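Local coordinates for CysQ, sulfite synthesis pathway protein (Bacteroides thetaiotaomicron VPI-5482, PDB 3B8B) that probably hydrolyses adenosine 3',5'-bisphosphate (PAP) to AMP and phosphate with the help of magnesium, as a member of the inositol monophosphatase superfamily, at residues Y238-P243 with P282-E287; G118-N123 with Y138-K143. All coordinates share one frame; numbering follows the deposited sequence.

Interaction 1. Residues Y238-P243 with P282-E287; sequences YPRFAP and PWFIVE. With SO4 (sulfate ion), chain B.
In the antiparallel sheet of this inositol monophosphatase fold, strand 238-240 pairs with strand 284-287 through Tyr238-Val286 and Arg240-Phe284, both hydrogen-bonded pairs; Pro239 faces Ile285 at the non-hydrogen-bonded position between them. Four backbone bonds hold the ladder, the straightest from Arg240 N to Phe284 O (2.8 Å, 175°). Tyr238, Arg240, Phe284 and Val286 share one face. Phe284 CG sits between its backbone N and carbonyl carbon (chi1 67°), which brings the ring alongside Arg240, whose CB lies over its face, 3.8 Å from the ring centroid. The rim of the same ring meets Tyr238 in an offset edge-to-face pair, planes at 84°, with Phe284 CE1 3.6 Å from Tyr238 CE2. Beyond its methylenes Arg240 bends away to a sulfate, probably from the crystallisation liquor: NH1 reaches O1 and NH2 reaches O3, each at 2.9 Å, while NH1 also donates to Tyr238 OH, close to the guanidinium plane. Lys226 and Ser194 bind the same anion. A leucine in place of Arg240 would probably leave the sulfate without two of its donors and Tyr238 OH without this N-H. Past the strand end, Phe241 lies against Trp283, which in turn hydrogen-bonds through its backbone to Ala266. Their rings are nearly parallel but slid apart, and Phe241 CB stands over the five-membered ring of Trp283, 3.7 Å from its centroid.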
ATOM      1  N   TYR A 238       0.836 -11.965   7.350  1.00 20.46           N
ATOM      2  CA  TYR A 238       1.281 -11.866   5.968  1.00 20.24           C
ATOM      3  C   TYR A 238       2.812 -11.899   5.972  1.00 19.73           C
ATOM      4  O   TYR A 238       3.436 -10.861   6.232  1.00 20.15           O
ATOM      5  CB  TYR A 238       0.743 -10.612   5.297  1.00 20.70           C
ATOM      6  CG  TYR A 238       1.397 -10.271   3.980  1.00 19.68           C
ATOM      7  CD1 TYR A 238       1.806 -11.279   3.098  1.00 19.82           C
ATOM      8  CD2 TYR A 238       1.629  -8.950   3.610  1.00 19.25           C
ATOM      9  CE1 TYR A 238       2.435 -10.965   1.897  1.00 20.08           C
ATOM     10  CE2 TYR A 238       2.264  -8.625   2.420  1.00 20.66           C
ATOM     11  CZ  TYR A 238       2.678  -9.638   1.562  1.00 20.45           C
ATOM     12  OH  TYR A 238       3.309  -9.312   0.370  1.00 21.63           O
ATOM     13  N   PRO A 239       3.390 -13.080   5.740  1.00 19.80           N
ATOM     14  CA  PRO A 239       4.853 -13.187   5.679  1.00 19.77           C
ATOM     15  C   PRO A 239       5.294 -13.033   4.245  1.00 21.04           C
ATOM     16  O   PRO A 239       4.681 -13.624   3.335  1.00 22.68           O
ATOM     17  CB  PRO A 239       5.103 -14.594   6.212  1.00 21.29           C
ATOM     18  CG  PRO A 239       3.889 -15.388   5.705  1.00 21.01           C
ATOM     19  CD  PRO A 239       2.745 -14.413   5.616  1.00 19.76           C
ATOM     20  N   ARG A 240       6.328 -12.254   3.997  1.00 20.31           N
ATOM     21  CA  ARG A 240       6.832 -12.101   2.633  1.00 19.67           C
ATOM     22  C   ARG A 240       8.352 -12.232   2.676  1.00 19.31           C
ATOM     23  O   ARG A 240       9.071 -11.279   2.988  1.00 19.71           O
ATOM     24  CB  ARG A 240       6.385 -10.789   1.993  1.00 20.16           C
ATOM     25  CG  ARG A 240       6.625 -10.751   0.495  1.00 21.70           C
ATOM     26  CD  ARG A 240       5.736 -11.762  -0.131  1.00 24.09           C
ATOM     27  NE  ARG A 240       5.885 -11.909  -1.565  1.00 27.97           N
ATOM     28  CZ  ARG A 240       5.273 -11.132  -2.456  1.00 30.14           C
ATOM     29  NH1 ARG A 240       4.526 -10.108  -2.060  1.00 26.89           N
ATOM     30  NH2 ARG A 240       5.413 -11.378  -3.758  1.00 31.08           N
ATOM     31  N   PHE A 241       8.827 -13.443   2.392  1.00 18.63           N
ATOM     32  CA  PHE A 241      10.269 -13.745   2.399  1.00 18.71           C
ATOM     33  C   PHE A 241      10.767 -13.719   0.960  1.00 19.74           C
ATOM     34  O   PHE A 241      11.146 -14.743   0.363  1.00 19.35           O
ATOM     35  CB  PHE A 241      10.536 -15.077   3.093  1.00 19.65           C
ATOM     36  CG  PHE A 241      10.150 -15.107   4.560  1.00 18.30           C
ATOM     37  CD1 PHE A 241       9.545 -14.015   5.202  1.00 22.61           C
ATOM     38  CD2 PHE A 241      10.383 -16.239   5.298  1.00 22.25           C
ATOM     39  CE1 PHE A 241       9.189 -14.102   6.561  1.00 21.83           C
ATOM     40  CE2 PHE A 241      10.060 -16.313   6.639  1.00 21.90           C
ATOM     41  CZ  PHE A 241       9.453 -15.261   7.260  1.00 22.25           C
ATOM     42  N   ALA A 242      10.721 -12.502   0.420  1.00 19.62           N
ATOM     43  CA  ALA A 242      10.963 -12.227  -0.980  1.00 19.83           C
ATOM     44  C   ALA A 242      11.370 -10.762  -1.043  1.00 20.64           C
ATOM     45  O   ALA A 242      10.952  -9.983  -0.198  1.00 20.91           O
ATOM     46  CB  ALA A 242       9.707 -12.486  -1.798  1.00 20.22           C
ATOM     47  N   PRO A 243      12.128 -10.379  -2.062  1.00 20.67           N
ATOM     48  CA  PRO A 243      12.500  -8.992  -2.238  1.00 20.55           C
ATOM     49  C   PRO A 243      11.294  -8.118  -2.644  1.00 20.98           C
ATOM     50  O   PRO A 243      10.503  -8.495  -3.514  1.00 21.67           O
ATOM     51  CB  PRO A 243      13.585  -9.047  -3.326  1.00 21.79           C
ATOM     52  CG  PRO A 243      13.272 -10.275  -4.082  1.00 21.00           C
ATOM     53  CD  PRO A 243      12.655 -11.240  -3.137  1.00 21.31           C
ATOM     54  N   PRO A 282      14.193  -5.790   3.367  1.00 19.77           N
ATOM     55  CA  PRO A 282      14.425  -7.199   3.720  1.00 20.30           C
ATOM     56  C   PRO A 282      13.109  -7.962   3.798  1.00 19.46           C
ATOM     57  O   PRO A 282      12.017  -7.373   3.636  1.00 19.24           O
ATOM     58  CB  PRO A 282      15.049  -7.113   5.117  1.00 20.68           C
ATOM     59  CG  PRO A 282      14.443  -5.894   5.714  1.00 22.10           C
ATOM     60  CD  PRO A 282      14.307  -4.902   4.537  1.00 20.43           C
ATOM     61  N   TRP A 283      13.195  -9.258   4.098  1.00 18.92           N
ATOM     62  CA  TRP A 283      12.028 -10.052   4.404  1.00 19.16           C
ATOM     63  C   TRP A 283      11.207  -9.362   5.483  1.00 19.19           C
ATOM     64  O   TRP A 283      11.784  -8.809   6.422  1.00 18.80           O
ATOM     65  CB  TRP A 283      12.433 -11.398   4.951  1.00 20.34           C
ATOM     66  CG  TRP A 283      13.127 -12.294   3.980  1.00 20.45           C
ATOM     67  CD1 TRP A 283      13.292 -12.098   2.654  1.00 21.37           C
ATOM     68  CD2 TRP A 283      13.664 -13.583   4.271  1.00 21.14           C
ATOM     69  NE1 TRP A 283      13.935 -13.192   2.091  1.00 21.68           N
ATOM     70  CE2 TRP A 283      14.178 -14.108   3.074  1.00 19.66           C
ATOM     71  CE3 TRP A 283      13.764 -14.335   5.429  1.00 20.68           C
ATOM     72  CZ2 TRP A 283      14.787 -15.370   3.006  1.00 20.83           C
ATOM     73  CZ3 TRP A 283      14.358 -15.596   5.362  1.00 22.44           C
ATOM     74  CH2 TRP A 283      14.875 -16.082   4.165  1.00 20.62           C
ATOM     75  N   PHE A 284       9.882  -9.438   5.369  1.00 18.18           N
ATOM     76  CA  PHE A 284       9.007  -8.866   6.405  1.00 18.76           C
ATOM     77  C   PHE A 284       7.855  -9.792   6.767  1.00 18.99           C
ATOM     78  O   PHE A 284       7.554 -10.742   6.038  1.00 19.63           O
ATOM     79  CB  PHE A 284       8.503  -7.470   5.997  1.00 18.75           C
ATOM     80  CG  PHE A 284       7.573  -7.457   4.822  1.00 17.23           C
ATOM     81  CD1 PHE A 284       6.222  -7.710   4.996  1.00 20.76           C
ATOM     82  CD2 PHE A 284       8.027  -7.176   3.530  1.00 19.10           C
ATOM     83  CE1 PHE A 284       5.358  -7.692   3.951  1.00 20.70           C
ATOM     84  CE2 PHE A 284       7.146  -7.157   2.467  1.00 19.83           C
ATOM     85  CZ  PHE A 284       5.804  -7.402   2.681  1.00 20.51           C
ATOM     86  N   ILE A 285       7.233  -9.473   7.899  1.00 18.92           N
ATOM     87  CA  ILE A 285       6.064 -10.177   8.423  0.50 19.51           C
ATOM     88  C   ILE A 285       5.099  -9.147   9.000  1.00 19.31           C
ATOM     89  O   ILE A 285       5.473  -8.374   9.904  1.00 19.31           O
ATOM     90  CB  ILE A 285       6.422 -11.124   9.570  0.50 19.80           C
ATOM     91  CG1 ILE A 285       7.420 -12.191   9.124  0.50 19.95           C
ATOM     92  CG2 ILE A 285       5.179 -11.818  10.124  0.50 20.15           C
ATOM     93  CD1 ILE A 285       8.009 -12.904  10.277  0.50 21.32           C
ATOM     94  N   VAL A 286       3.866  -9.153   8.508  1.00 18.70           N
ATOM     95  CA  VAL A 286       2.821  -8.287   9.018  1.00 19.23           C
ATOM     96  C   VAL A 286       1.969  -9.106   9.977  1.00 19.49           C
ATOM     97  O   VAL A 286       1.460 -10.178   9.603  1.00 19.64           O
ATOM     98  CB  VAL A 286       1.927  -7.751   7.885  1.00 19.06           C
ATOM     99  CG1 VAL A 286       1.003  -6.616   8.426  1.00 19.36           C
ATOM    100  CG2 VAL A 286       2.747  -7.265   6.675  1.00 20.12           C
ATOM    101  N   GLU A 287       1.810  -8.612  11.200  1.00 18.95           N
ATOM    102  CA  GLU A 287       1.042  -9.332  12.226  1.00 20.05           C
ATOM    103  C   GLU A 287       0.633  -8.321  13.298  1.00 19.72           C
ATOM    104  O   GLU A 287       1.042  -7.159  13.265  1.00 19.70           O
ATOM    105  CB  GLU A 287       1.882 -10.489  12.810  1.00 20.16           C
ATOM    106  CG  GLU A 287       3.153 -10.027  13.505  1.00 21.09           C
ATOM    107  CD  GLU A 287       4.085 -11.171  13.982  1.00 26.86           C
ATOM    108  OE1 GLU A 287       4.879 -11.698  13.180  1.00 33.30           O
ATOM    109  OE2 GLU A 287       4.051 -11.474  15.173  1.00 31.79           O
TER
HETATM  110  S   SO4 B 269       2.661  -8.989  -5.109  1.00 35.14           S
HETATM  111  O1  SO4 B 269       2.779  -8.444  -3.752  1.00 26.87           O
HETATM  112  O2  SO4 B 269       2.452  -7.859  -6.025  1.00 33.03           O
HETATM  113  O3  SO4 B 269       3.950  -9.617  -5.475  1.00 36.43           O
HETATM  114  O4  SO4 B 269       1.660  -9.989  -5.255  1.00 31.63           O
HETATM  115  O   HOH W   1      10.681  -7.659   1.154  1.00 17.80           O

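Interaction 2. Residues G118-N123 with Y138-K143; sequences GEFTVN and YVPVKK
The open end of the beta hairpin 121-128/131-139, in the mixed sheet of the inositol monophosphatase fold, is where Val122 and Tyr138 form an antiparallel hydrogen-bonded pair. Val122 N gives a bond of 2.9 Å to Tyr138 O, and Tyr138 N returns one to Val122 O, both in the carbonyl planes. Thr121 CA also brings its hydrogen to Tyr138 O, at 3.2 Å. Past Thr121 and Val139 the backbones draw apart, and side chains and a water make the contact. Phe120 carries its ring between the backbone N and the carbonyl carbon (chi1 51°), which turns it toward 138-143: CZ meets the CG2 methyl of Val141 at 3.5 Å, the two side chains crossing at about a right angle, and CE1 lies near Pro140 CG. The ring also meets Tyr42 and Phe113 edge-to-face. Val122 and Tyr138 stand side by side on one face of the sheet, their CB atoms 4.3 Å apart, and Tyr138 runs on to give its hydroxyl a partner in Ile160 O. In Thr121 a chi1 of 59° sets OG1 between the backbone N and the carbonyl carbon, to accept from Asn123 ND2 and bond with Ser223, while CG2, anti to the carbonyl carbon, goes to Val139 CG2, 4.1 Å away. This threonine lies beside Asp108, predicted to bind magnesium, so the hairpin's base adjoins the probable metal site. Val141 CB rests 3.4 Å from Gly118 O. Between the two segments one water, above the centre of the Phe120 ring, donates to Gly118 O and Phe120 O and accepts from Val141 N at 3.0 Å.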
ATOM      1  N   GLY A 118      -6.768  -7.919 -11.649  1.00 18.00           N
ATOM      2  CA  GLY A 118      -7.517  -6.813 -11.091  1.00 18.11           C
ATOM      3  C   GLY A 118      -7.137  -6.282  -9.719  1.00 19.20           C
ATOM      4  O   GLY A 118      -7.769  -5.311  -9.273  1.00 21.13           O
ATOM      5  N   GLU A 119      -6.165  -6.899  -9.041  1.00 18.85           N
ATOM      6  CA  GLU A 119      -5.823  -6.513  -7.649  1.00 19.16           C
ATOM      7  C   GLU A 119      -4.487  -5.769  -7.554  1.00 19.02           C
ATOM      8  O   GLU A 119      -3.613  -6.081  -6.747  1.00 21.83           O
ATOM      9  CB  GLU A 119      -5.923  -7.712  -6.712  1.00 19.77           C
ATOM     10  CG  GLU A 119      -7.374  -8.229  -6.647  1.00 19.91           C
ATOM     11  CD  GLU A 119      -7.579  -9.444  -5.748  1.00 19.72           C
ATOM     12  OE1 GLU A 119      -6.616  -9.872  -5.075  1.00 20.86           O
ATOM     13  OE2 GLU A 119      -8.743  -9.977  -5.695  1.00 21.05           O
ATOM     14  N   PHE A 120      -4.350  -4.804  -8.450  1.00 18.72           N
ATOM     15  CA  PHE A 120      -3.241  -3.833  -8.410  1.00 18.58           C
ATOM     16  C   PHE A 120      -3.688  -2.612  -7.590  1.00 19.08           C
ATOM     17  O   PHE A 120      -4.883  -2.401  -7.357  1.00 19.07           O
ATOM     18  CB  PHE A 120      -2.809  -3.445  -9.818  1.00 19.06           C
ATOM     19  CG  PHE A 120      -3.952  -2.997 -10.709  1.00 18.47           C
ATOM     20  CD1 PHE A 120      -4.406  -1.681 -10.707  1.00 20.40           C
ATOM     21  CD2 PHE A 120      -4.593  -3.925 -11.532  1.00 20.70           C
ATOM     22  CE1 PHE A 120      -5.458  -1.291 -11.519  1.00 21.57           C
ATOM     23  CE2 PHE A 120      -5.631  -3.529 -12.345  1.00 20.45           C
ATOM     24  CZ  PHE A 120      -6.091  -2.243 -12.318  1.00 20.59           C
ATOM     25  N   THR A 121      -2.708  -1.812  -7.152  1.00 18.99           N
ATOM     26  CA  THR A 121      -2.967  -0.746  -6.199  1.00 19.39           C
ATOM     27  C   THR A 121      -2.116   0.495  -6.495  1.00 18.99           C
ATOM     28  O   THR A 121      -1.052   0.422  -7.126  1.00 18.96           O
ATOM     29  CB  THR A 121      -2.595  -1.182  -4.762  1.00 20.16           C
ATOM     30  OG1 THR A 121      -1.201  -1.542  -4.733  1.00 20.98           O
ATOM     31  CG2 THR A 121      -3.450  -2.375  -4.273  1.00 19.93           C
ATOM     32  N   VAL A 122      -2.607   1.622  -6.003  1.00 17.75           N
ATOM     33  CA  VAL A 122      -1.839   2.860  -5.885  1.00 17.72           C
ATOM     34  C   VAL A 122      -1.411   2.973  -4.420  1.00 17.93           C
ATOM     35  O   VAL A 122      -2.237   2.733  -3.518  1.00 18.18           O
ATOM     36  CB  VAL A 122      -2.704   4.080  -6.261  1.00 18.01           C
ATOM     37  CG1 VAL A 122      -1.862   5.367  -6.234  1.00 18.39           C
ATOM     38  CG2 VAL A 122      -3.371   3.905  -7.652  1.00 18.58           C
ATOM     39  N   ASN A 123      -0.140   3.328  -4.181  1.00 18.66           N
ATOM     40  CA  ASN A 123       0.444   3.344  -2.832  1.00 18.48           C
ATOM     41  C   ASN A 123       1.145   4.679  -2.564  1.00 18.24           C
ATOM     42  O   ASN A 123       2.076   5.041  -3.295  1.00 18.96           O
ATOM     43  CB  ASN A 123       1.454   2.206  -2.619  1.00 18.67           C
ATOM     44  CG  ASN A 123       0.822   0.850  -2.812  1.00 19.39           C
ATOM     45  OD1 ASN A 123       0.433   0.218  -1.849  1.00 20.23           O
ATOM     46  ND2 ASN A 123       0.665   0.440  -4.086  1.00 20.95           N
ATOM     47  N   TYR A 138      -5.146   2.654  -2.722  1.00 17.92           N
ATOM     48  CA  TYR A 138      -6.374   2.633  -3.509  1.00 18.18           C
ATOM     49  C   TYR A 138      -6.338   1.453  -4.461  1.00 18.47           C
ATOM     50  O   TYR A 138      -5.323   1.217  -5.129  1.00 20.15           O
ATOM     51  CB  TYR A 138      -6.576   3.936  -4.284  1.00 18.63           C
ATOM     52  CG  TYR A 138      -7.927   4.024  -4.977  1.00 18.00           C
ATOM     53  CD1 TYR A 138      -9.123   3.774  -4.281  1.00 18.76           C
ATOM     54  CD2 TYR A 138      -8.032   4.388  -6.322  1.00 18.08           C
ATOM     55  CE1 TYR A 138     -10.342   3.869  -4.921  1.00 19.53           C
ATOM     56  CE2 TYR A 138      -9.247   4.466  -6.946  1.00 19.15           C
ATOM     57  CZ  TYR A 138     -10.390   4.230  -6.254  1.00 19.10           C
ATOM     58  OH  TYR A 138     -11.604   4.349  -6.898  1.00 19.39           O
ATOM     59  N   VAL A 139      -7.433   0.691  -4.479  1.00 18.84           N
ATOM     60  CA  VAL A 139      -7.591  -0.488  -5.326  1.00 18.94           C
ATOM     61  C   VAL A 139      -8.588  -0.101  -6.432  1.00 18.97           C
ATOM     62  O   VAL A 139      -9.807  -0.144  -6.225  1.00 18.75           O
ATOM     63  CB  VAL A 139      -8.147  -1.697  -4.535  1.00 19.37           C
ATOM     64  CG1 VAL A 139      -8.056  -2.954  -5.411  1.00 19.89           C
ATOM     65  CG2 VAL A 139      -7.383  -1.883  -3.207  1.00 18.94           C
ATOM     66  N   PRO A 140      -8.074   0.399  -7.571  1.00 19.31           N
ATOM     67  CA  PRO A 140      -9.004   1.031  -8.523  1.00 19.30           C
ATOM     68  C   PRO A 140     -10.137   0.153  -9.060  1.00 19.36           C
ATOM     69  O   PRO A 140     -11.272   0.627  -9.215  1.00 20.13           O
ATOM     70  CB  PRO A 140      -8.079   1.513  -9.647  1.00 19.81           C
ATOM     71  CG  PRO A 140      -6.759   1.686  -9.015  1.00 20.03           C
ATOM     72  CD  PRO A 140      -6.667   0.557  -8.008  1.00 20.27           C
ATOM     73  N   VAL A 141      -9.861  -1.110  -9.366  1.00 18.81           N
ATOM     74  CA  VAL A 141     -10.920  -1.989  -9.890  1.00 19.18           C
ATOM     75  C   VAL A 141     -12.085  -2.168  -8.901  1.00 19.56           C
ATOM     76  O   VAL A 141     -13.241  -2.177  -9.297  1.00 21.08           O
ATOM     77  CB  VAL A 141     -10.345  -3.354 -10.319  1.00 18.20           C
ATOM     78  CG1 VAL A 141     -11.498  -4.329 -10.698  1.00 18.45           C
ATOM     79  CG2 VAL A 141      -9.360  -3.158 -11.518  1.00 19.20           C
ATOM     80  N   LYS A 142     -11.745  -2.282  -7.628  1.00 20.12           N
ATOM     81  CA  LYS A 142     -12.697  -2.546  -6.555  1.00 21.89           C
ATOM     82  C   LYS A 142     -13.283  -1.294  -5.898  1.00 22.02           C
ATOM     83  O   LYS A 142     -14.184  -1.416  -5.055  1.00 22.25           O
ATOM     84  CB  LYS A 142     -12.008  -3.379  -5.472  1.00 22.46           C
ATOM     85  CG  LYS A 142     -11.446  -4.706  -5.933  1.00 25.43           C
ATOM     86  CD  LYS A 142     -11.019  -5.537  -4.809  1.00 26.71           C
ATOM     87  CE  LYS A 142     -12.214  -6.052  -4.060  1.00 31.67           C
ATOM     88  NZ  LYS A 142     -11.830  -7.243  -3.335  1.00 37.15           N
ATOM     89  N   LYS A 143     -12.735  -0.124  -6.253  1.00 21.57           N
ATOM     90  CA  LYS A 143     -13.104   1.177  -5.686  0.50 21.24           C
ATOM     91  C   LYS A 143     -13.025   1.130  -4.159  1.00 21.84           C
ATOM     92  O   LYS A 143     -13.905   1.631  -3.443  1.00 23.46           O
ATOM     93  CB  LYS A 143     -14.476   1.618  -6.195  0.50 20.98           C
ATOM     94  CG  LYS A 143     -14.479   1.875  -7.690  0.50 17.88           C
ATOM     95  CD  LYS A 143     -14.690   0.610  -8.514  0.50 17.52           C
ATOM     96  CE  LYS A 143     -14.468   0.860 -10.024  0.50 18.86           C
ATOM     97  NZ  LYS A 143     -14.690  -0.360 -10.825  0.50 15.44           N
TER
HETATM   98  O   HOH W   2      -7.374  -2.658  -8.779  1.00 16.06           O

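How the interactions relate
From the N terminus, interaction 2 comes first: after 118-123 the chain follows strand 121-128, turns and comes back along strand 131-139, so the contact closes a short hairpin loop with 14 residues between its segments. Only later does interaction 1 open, at 238-243; the 38 residues that follow include helix 246-258 and strand 261-265 before 282-287 returns. The two loops are therefore in series, neither nesting nor crossing. Interaction 2 fastens neighbouring strands of the large mixed sheet, interaction 1 those of the separate antiparallel sheet. Their nearest atoms are about 10 Å apart, with helix 225-232 touching side chains of both.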